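Local coordinates for uncharacterized protein (Aeromonas hydrophila J-1, PDB 6R1J), which probably serves as the AhlC component of the tripartite alpha-pore-forming toxin AHL, seen here in its soluble form, at residues A[3-7]-A[213-218]; A[6-10]-A[48-52]; A[220-225]-A[260-265]. The protein carries 3 engineered substitutions. One frame throughout, in Å; residues are numbered along the deposited sequence. Where two conformers were deposited one is given.

How the contacts relate
All three contacts join helices of one elongated, almost wholly helical chain. Contacts 1 and 2 start from the same N-terminal helix, 5-21, and share Leu6 and Ser7; their centres lie about 6 Å apart. Helix 5-21 packs on helix 163-236 in contact 1 and on helix 28-70 in contact 2, and Leu6 takes part in both. Contact 3 comes last along the chain, about 11 Å from the centre of contact 1 and 13 Å from that of contact 2, where helix 163-236 meets helix 244-264. Arg217 of contact 1 and Gln52 of contact 2 reach the carbonyl oxygens of Asp264 and Ala265, tying the end of helix 244-264 to the bundle that holds the N-terminal helix.

Contact 1. Residues A[3-7]-A[213-218]; sequences NGILS and SLIDRV
The first turn of the N-terminal helix, just beyond its N-cap residue Gly4, packs here against helix 163-236 in the bundle, with Ile5 and Leu6 set against Arg217. CD2 of Leu6 lies 3.7 Å from CG of Arg217, so the leucine leans on the aliphatic root of the arginine. The same Leu6 methyl also meets CG of Leu214 at 4.3 Å and, more loosely, CG2 of Val218. Ile5 deals with the other end of Arg217, crossing it at about a right angle: its CB sits 3.8 Å above the guanidinium plane, displaced toward the rim, while its CG1 is 3.8 Å from NH1. Two bends in the arginine chain, at chi2 (48°) and chi3 (58°), turn the head group back beside the isoleucine. No hydrogen bond crosses between the segments. The charged head is instead held by two partners beyond them, NH2 by the carbonyl O of Asp264 and NH1 by a salt bridge to Glu184 of the second subunit, which should fix its rotation. This is side-chain packing between the start of the N-terminal helix and a long helix of an alpha-helical bundle, beside the interface with the second subunit.

Contact 2. Residues A[6-10]-A[48-52]; sequences LSQSI and VQTMQ
Ile10 reaches across to Val48 and Gln49 with the full length of its side chain. Its CB is directed toward helix 28-70 and divides into two unequal branches. The short one ends at once, and CG2 of Ile10 comes 4.0 Å from NE2 of Gln49, near the end of that extended glutamine. The long branch starts at CG1, which is anti to the carbonyl carbon (chi1 -72°) and touches Leu214 of helix 163-236, and it ends at CD1, where most of the contact is made. CD1 of Ile10 has CG of Gln49 at 3.7 Å and CG1 of Val48 at 4.1 Å; the isoleucine and the valine slide past each other in opposite directions.

One helical turn away, Leu6 and Gln52 approach from opposite directions, and CB of Leu6 is 4.0 Å from NE2 of Gln52. CD1 of Leu6 also meets CE of Met51 at 4.3 Å. Both polar ends of the Gln52 amide have partners: NE2 is hydrogen-bonded to the carbonyl O of Ala265, whereas OE1 accepts from a water at 2.7 Å. This water is 2.8 Å from OG of Ser7 and bridges the two segments, between which no direct hydrogen bond is made. Held at both ends, the amide should have little freedom to rotate.

The short segments run antiparallel, 173° between directions, with their axes 11.4 Å apart. Helix 163-236 flanks them on the side of Leu6 and Ile10, and helix 78-157 packs against Val48 and Met51, so the pair forms part of a bundle of at least four helices.

Contact 3. Residues A[220-225]-A[260-265]; sequences KVGNTI and TLQVDA. With NA (sodium ion), chain C.
The carboxylate of Asp264 meets Lys220 and a sodium ion through one oxygen, OD2. NZ of Lys220 donates to OD2 of Asp264 at 2.7 Å from the syn side, tilted 18° out of the carboxylate plane, in a salt bridge whose second leg, to OD1, is long. The sodium ion is bound by the same OD2 of Asp264 at 2.4 Å and lies close to the CB end of the group, so the carboxylate binds it through a single oxygen. OG1 of Thr224 binds the sodium ion as well, at 2.8 Å. That hydroxyl also donates to the carbonyl O of Lys220 from above the carbonyl plane, 43° out of it; this oxygen also accepts from the backbone N of Thr224. Two positive charges on one oxygen would be expected to favour the ionised carboxylate. The site spans an antiparallel helix pair, the short segments 171° apart in direction with axes 9.9 Å apart, near the C-terminal end of helix 244-264. Beside the ion, on the Leu261 side, the packing turns apolar. CG2 of Thr224, anti to its own backbone N, rests 3.7 Å from CG of Leu261, and CD2 of Leu261 lies 3.9 Å from CG1 of Ile225. Helix 78-157 covers Val221 and Ile225, while Phe58 of helix 28-70 packs on Leu261.

Contact 1. Residues A[3-7]-A[213-218]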
loop_
_atom_site.group_PDB
_atom_site.type_symbol
_atom_site.label_atom_id
_atom_site.label_comp_id
_atom_site.label_asym_id
_atom_site.label_seq_id
_atom_site.Cartn_x
_atom_site.Cartn_y
_atom_site.Cartn_z
ATOM N N ASN A 3 -23.805 6.205 14.783
ATOM C CA ASN A 3 -22.863 6.479 15.894
ATOM C C ASN A 3 -22.345 5.166 16.513
ATOM O O ASN A 3 -21.123 5.097 16.712
ATOM C CB ASN A 3 -23.473 7.369 16.986
ATOM C CG ASN A 3 -23.239 8.853 16.803
ATOM O OD1 ASN A 3 -22.094 9.298 16.723
ATOM N ND2 ASN A 3 -24.311 9.633 16.825
ATOM N N GLY A 4 -23.217 4.206 16.877
ATOM C CA GLY A 4 -22.813 2.932 17.526
ATOM C C GLY A 4 -21.959 2.055 16.600
ATOM O O GLY A 4 -22.096 2.218 15.374
ATOM N N ILE A 5 -21.150 1.132 17.142
ATOM C CA ILE A 5 -20.205 0.270 16.358
ATOM C C ILE A 5 -20.975 -0.620 15.372
ATOM O O ILE A 5 -20.514 -0.724 14.230
ATOM C CB ILE A 5 -19.245 -0.533 17.264
ATOM C CG1 ILE A 5 -18.314 0.404 18.027
ATOM C CG2 ILE A 5 -18.410 -1.533 16.475
ATOM C CD1 ILE A 5 -17.358 1.169 17.120
ATOM N N LEU A 6 -22.127 -1.174 15.743
ATOM C CA LEU A 6 -22.913 -1.979 14.770
ATOM C C LEU A 6 -23.386 -1.084 13.639
ATOM O O LEU A 6 -23.196 -1.484 12.457
ATOM C CB LEU A 6 -24.066 -2.699 15.467
ATOM C CG LEU A 6 -23.613 -3.848 16.363
ATOM C CD1 LEU A 6 -24.788 -4.459 17.096
ATOM C CD2 LEU A 6 -22.863 -4.916 15.579
ATOM N N SER A 7 -23.974 0.071 13.967
ATOM C CA SER A 7 -24.508 1.042 12.991
ATOM C C SER A 7 -23.415 1.509 12.020
ATOM O O SER A 7 -23.684 1.574 10.784
ATOM C CB SER A 7 -25.170 2.222 13.698
ATOM O OG SER A 7 -26.292 1.778 14.440
ATOM N N SER A 213 -15.251 -5.994 12.284
ATOM C CA SER A 213 -15.651 -5.147 13.438
ATOM C C SER A 213 -17.072 -5.540 13.849
ATOM O O SER A 213 -17.352 -5.650 15.051
ATOM C CB SER A 213 -15.538 -3.699 13.112
ATOM O OG SER A 213 -14.172 -3.356 12.992
ATOM N N LEU A 214 -17.944 -5.769 12.873
ATOM C CA LEU A 214 -19.323 -6.242 13.149
ATOM C C LEU A 214 -19.289 -7.596 13.868
ATOM O O LEU A 214 -19.977 -7.748 14.911
ATOM C CB LEU A 214 -20.124 -6.258 11.847
ATOM C CG LEU A 214 -21.580 -6.734 11.948
ATOM C CD1 LEU A 214 -22.410 -6.127 10.813
ATOM C CD2 LEU A 214 -21.681 -8.250 11.906
ATOM N N ILE A 215 -18.517 -8.554 13.364
ATOM C CA ILE A 215 -18.423 -9.923 13.950
ATOM C C ILE A 215 -17.889 -9.844 15.380
ATOM O O ILE A 215 -18.395 -10.553 16.235
ATOM C CB ILE A 215 -17.567 -10.799 13.019
ATOM C CG1 ILE A 215 -18.383 -11.165 11.772
ATOM C CG2 ILE A 215 -17.006 -12.025 13.723
ATOM C CD1 ILE A 215 -17.518 -11.748 10.636
ATOM N N ASP A 216 -16.833 -9.056 15.621
ATOM C CA ASP A 216 -16.259 -8.940 16.983
ATOM C C ASP A 216 -17.338 -8.391 17.954
ATOM O O ASP A 216 -17.397 -8.856 19.062
ATOM C CB ASP A 216 -15.000 -8.073 17.000
ATOM C CG ASP A 216 -13.800 -8.644 16.248
ATOM O OD1 ASP A 216 -13.798 -9.878 15.933
ATOM O OD2 ASP A 216 -12.915 -7.845 15.936
ATOM N N ARG A 217 -18.194 -7.497 17.507
ATOM C CA ARG A 217 -19.222 -6.878 18.393
ATOM C C ARG A 217 -20.365 -7.868 18.591
ATOM O O ARG A 217 -20.840 -7.990 19.712
ATOM C CB ARG A 217 -19.760 -5.568 17.814
ATOM C CG ARG A 217 -20.806 -4.894 18.695
ATOM C CD ARG A 217 -20.387 -4.784 20.163
ATOM N NE ARG A 217 -19.131 -4.055 20.333
ATOM C CZ ARG A 217 -19.009 -2.738 20.621
ATOM N NH1 ARG A 217 -17.810 -2.205 20.750
ATOM N NH2 ARG A 217 -20.063 -1.968 20.824
ATOM N N VAL A 218 -20.754 -8.610 17.543
ATOM C CA VAL A 218 -21.779 -9.666 17.716
ATOM C C VAL A 218 -21.232 -10.695 18.687
ATOM O O VAL A 218 -21.964 -11.175 19.588
ATOM C CB VAL A 218 -22.198 -10.303 16.387
ATOM C CG1 VAL A 218 -23.096 -11.485 16.642
ATOM C CG2 VAL A 218 -22.896 -9.294 15.500
#

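Contact 2. Residues A[6-10]-A[48-52]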
loop_
_atom_site.group_PDB
_atom_site.type_symbol
_atom_site.label_atom_id
_atom_site.label_comp_id
_atom_site.label_asym_id
_atom_site.label_seq_id
_atom_site.Cartn_x
_atom_site.Cartn_y
_atom_site.Cartn_z
ATOM N N LEU A 6 -22.127 -1.174 15.743
ATOM C CA LEU A 6 -22.913 -1.979 14.770
ATOM C C LEU A 6 -23.386 -1.084 13.639
ATOM O O LEU A 6 -23.196 -1.484 12.457
ATOM C CB LEU A 6 -24.066 -2.699 15.467
ATOM C CG LEU A 6 -23.613 -3.848 16.363
ATOM C CD1 LEU A 6 -24.788 -4.459 17.096
ATOM C CD2 LEU A 6 -22.863 -4.916 15.579
ATOM N N SER A 7 -23.974 0.071 13.967
ATOM C CA SER A 7 -24.508 1.042 12.991
ATOM C C SER A 7 -23.415 1.509 12.020
ATOM O O SER A 7 -23.684 1.574 10.784
ATOM C CB SER A 7 -25.170 2.222 13.698
ATOM O OG SER A 7 -26.292 1.778 14.440
ATOM N N GLN A 8 -22.218 1.791 12.532
ATOM C CA GLN A 8 -21.115 2.288 11.688
ATOM C C GLN A 8 -20.655 1.200 10.721
ATOM O O GLN A 8 -20.428 1.524 9.559
ATOM C CB GLN A 8 -19.950 2.748 12.544
ATOM C CG GLN A 8 -20.215 4.101 13.197
ATOM C CD GLN A 8 -18.963 4.639 13.843
ATOM O OE1 GLN A 8 -17.873 4.527 13.277
ATOM N NE2 GLN A 8 -19.116 5.246 15.011
ATOM N N SER A 9 -20.458 -0.000 11.242
ATOM C CA SER A 9 -19.931 -1.158 10.486
ATOM C C SER A 9 -20.902 -1.429 9.346
ATOM O O SER A 9 -20.469 -1.573 8.196
ATOM C CB SER A 9 -19.793 -2.365 11.372
ATOM O OG SER A 9 -18.784 -2.180 12.336
ATOM N N ILE A 10 -22.194 -1.450 9.674
ATOM C CA ILE A 10 -23.260 -1.666 8.670
ATOM C C ILE A 10 -23.179 -0.595 7.591
ATOM O O ILE A 10 -23.123 -0.972 6.414
ATOM C CB ILE A 10 -24.629 -1.777 9.345
ATOM C CG1 ILE A 10 -24.739 -3.099 10.094
ATOM C CG2 ILE A 10 -25.722 -1.615 8.320
ATOM C CD1 ILE A 10 -25.947 -3.200 11.001
ATOM N N VAL A 48 -28.951 -8.654 11.250
ATOM C CA VAL A 48 -28.116 -8.054 12.331
ATOM C C VAL A 48 -28.914 -6.910 12.976
ATOM O O VAL A 48 -28.857 -6.783 14.211
ATOM C CB VAL A 48 -26.732 -7.576 11.857
ATOM C CG1 VAL A 48 -26.008 -6.830 12.962
ATOM C CG2 VAL A 48 -25.890 -8.732 11.328
ATOM N N GLN A 49 -29.588 -6.074 12.191
ATOM C CA GLN A 49 -30.373 -4.948 12.779
ATOM C C GLN A 49 -31.525 -5.520 13.636
ATOM O O GLN A 49 -31.733 -5.025 14.724
ATOM C CB GLN A 49 -30.842 -3.994 11.692
ATOM C CG GLN A 49 -29.692 -3.226 11.048
ATOM C CD GLN A 49 -30.050 -2.687 9.692
ATOM O OE1 GLN A 49 -30.771 -3.346 8.933
ATOM N NE2 GLN A 49 -29.547 -1.496 9.381
ATOM N N THR A 50 -32.196 -6.587 13.202
ATOM C CA THR A 50 -33.254 -7.260 13.980
ATOM C C THR A 50 -32.654 -7.777 15.297
ATOM O O THR A 50 -33.250 -7.544 16.367
ATOM C CB THR A 50 -33.946 -8.354 13.150
ATOM O OG1 THR A 50 -34.652 -7.654 12.132
ATOM C CG2 THR A 50 -34.915 -9.216 13.932
ATOM N N MET A 51 -31.490 -8.408 15.239
ATOM C CA MET A 51 -30.842 -8.992 16.424
ATOM C C MET A 51 -30.561 -7.886 17.434
ATOM O O MET A 51 -30.818 -8.112 18.634
ATOM C CB MET A 51 -29.545 -9.707 16.077
ATOM C CG MET A 51 -28.784 -10.099 17.293
ATOM S SD MET A 51 -27.017 -10.110 17.081
ATOM C CE MET A 51 -26.726 -8.346 17.063
ATOM N N GLN A 52 -30.018 -6.773 16.965
ATOM C CA GLN A 52 -29.725 -5.565 17.779
ATOM C C GLN A 52 -31.009 -5.078 18.487
ATOM O O GLN A 52 -30.968 -4.864 19.684
ATOM C CB GLN A 52 -29.184 -4.463 16.879
ATOM C CG GLN A 52 -28.771 -3.201 17.611
ATOM C CD GLN A 52 -28.164 -2.209 16.644
ATOM O OE1 GLN A 52 -28.410 -2.278 15.441
ATOM N NE2 GLN A 52 -27.360 -1.284 17.160
HETATM O O HOH W 1 -27.264 -0.700 13.599
#

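Contact 3. Residues A[220-225]-A[260-265]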
loop_
_atom_site.group_PDB
_atom_site.type_symbol
_atom_site.label_atom_id
_atom_site.label_comp_id
_atom_site.label_asym_id
_atom_site.label_seq_id
_atom_site.Cartn_x
_atom_site.Cartn_y
_atom_site.Cartn_z
ATOM N N LYS A 220 -18.996 -10.216 21.020
ATOM C CA LYS A 220 -18.924 -9.593 22.383
ATOM C C LYS A 220 -20.320 -9.669 23.001
ATOM O O LYS A 220 -20.442 -10.124 24.121
ATOM C CB LYS A 220 -18.354 -8.172 22.280
ATOM C CG LYS A 220 -18.083 -7.531 23.636
ATOM C CD LYS A 220 -17.410 -6.175 23.593
ATOM C CE LYS A 220 -16.923 -5.765 24.985
ATOM N NZ LYS A 220 -17.991 -5.885 26.023
ATOM N N VAL A 221 -21.363 -9.404 22.216
ATOM C CA VAL A 221 -22.769 -9.459 22.696
ATOM C C VAL A 221 -23.088 -10.882 23.183
ATOM O O VAL A 221 -23.667 -11.029 24.277
ATOM C CB VAL A 221 -23.727 -8.919 21.627
ATOM C CG1 VAL A 221 -25.143 -9.387 21.837
ATOM C CG2 VAL A 221 -23.646 -7.395 21.539
ATOM N N GLY A 222 -22.787 -11.906 22.386
ATOM C CA GLY A 222 -22.916 -13.314 22.800
ATOM C C GLY A 222 -22.147 -13.627 24.074
ATOM O O GLY A 222 -22.718 -14.295 24.950
ATOM N N ASN A 223 -20.917 -13.147 24.223
ATOM C CA ASN A 223 -20.098 -13.412 25.438
ATOM C C ASN A 223 -20.820 -12.801 26.661
ATOM O O ASN A 223 -20.925 -13.469 27.711
ATOM C CB ASN A 223 -18.661 -12.885 25.307
ATOM C CG ASN A 223 -17.833 -13.564 24.225
ATOM O OD1 ASN A 223 -18.117 -14.694 23.824
ATOM N ND2 ASN A 223 -16.810 -12.880 23.732
ATOM N N THR A 224 -21.275 -11.558 26.562
ATOM C CA THR A 224 -22.002 -10.898 27.690
ATOM C C THR A 224 -23.272 -11.691 28.010
ATOM O O THR A 224 -23.581 -11.839 29.176
ATOM C CB THR A 224 -22.388 -9.469 27.344
ATOM O OG1 THR A 224 -21.141 -8.841 27.044
ATOM C CG2 THR A 224 -23.166 -8.747 28.434
ATOM N N ILE A 225 -24.022 -12.141 27.008
ATOM C CA ILE A 225 -25.245 -12.940 27.263
ATOM C C ILE A 225 -24.821 -14.181 28.027
ATOM O O ILE A 225 -25.538 -14.534 28.981
ATOM C CB ILE A 225 -26.030 -13.291 25.999
ATOM C CG1 ILE A 225 -26.670 -12.070 25.360
ATOM C CG2 ILE A 225 -27.106 -14.319 26.298
ATOM C CD1 ILE A 225 -27.188 -12.322 23.979
ATOM N N THR A 260 -24.181 -3.786 30.260
ATOM C CA THR A 260 -23.133 -3.986 29.230
ATOM C C THR A 260 -23.815 -4.217 27.884
ATOM O O THR A 260 -23.408 -3.608 26.908
ATOM C CB THR A 260 -22.117 -5.042 29.659
ATOM O OG1 THR A 260 -21.590 -4.566 30.896
ATOM C CG2 THR A 260 -20.984 -5.212 28.657
ATOM N N LEU A 261 -24.815 -5.083 27.783
ATOM C CA LEU A 261 -25.476 -5.327 26.471
ATOM C C LEU A 261 -26.008 -4.024 25.875
ATOM O O LEU A 261 -25.947 -3.822 24.630
ATOM C CB LEU A 261 -26.677 -6.238 26.681
ATOM C CG LEU A 261 -26.411 -7.698 26.925
ATOM C CD1 LEU A 261 -27.723 -8.389 27.247
ATOM C CD2 LEU A 261 -25.726 -8.345 25.722
ATOM N N GLN A 262 -26.629 -3.204 26.723
ATOM C CA GLN A 262 -27.296 -1.955 26.256
ATOM C C GLN A 262 -26.229 -1.043 25.687
ATOM O O GLN A 262 -26.509 -0.358 24.716
ATOM C CB GLN A 262 -28.074 -1.262 27.378
ATOM C CG GLN A 262 -29.148 -2.159 27.936
ATOM C CD GLN A 262 -29.826 -1.570 29.155
ATOM O OE1 GLN A 262 -29.190 -1.185 30.141
ATOM N NE2 GLN A 262 -31.141 -1.508 29.079
ATOM N N VAL A 263 -25.044 -1.050 26.275
ATOM C CA VAL A 263 -23.958 -0.191 25.751
ATOM C C VAL A 263 -23.479 -0.799 24.433
ATOM O O VAL A 263 -23.395 -0.079 23.469
ATOM C CB VAL A 263 -22.808 -0.039 26.760
ATOM C CG1 VAL A 263 -21.609 0.626 26.122
ATOM C CG2 VAL A 263 -23.232 0.733 27.997
ATOM N N ASP A 264 -23.183 -2.098 24.420
ATOM C CA ASP A 264 -22.553 -2.779 23.264
ATOM C C ASP A 264 -23.487 -2.829 22.049
ATOM O O ASP A 264 -22.985 -2.682 20.917
ATOM C CB ASP A 264 -22.039 -4.153 23.697
ATOM C CG ASP A 264 -20.814 -4.033 24.602
ATOM O OD1 ASP A 264 -20.283 -2.897 24.781
ATOM O OD2 ASP A 264 -20.376 -5.058 25.127
ATOM N N ALA A 265 -24.786 -2.994 22.248
ATOM C CA ALA A 265 -25.748 -3.128 21.130
ATOM C C ALA A 265 -26.394 -1.784 20.811
ATOM O O ALA A 265 -27.312 -1.759 19.985
ATOM C CB ALA A 265 -26.759 -4.177 21.477
HETATM NA NA NA C . -21.975 -6.806 25.247
#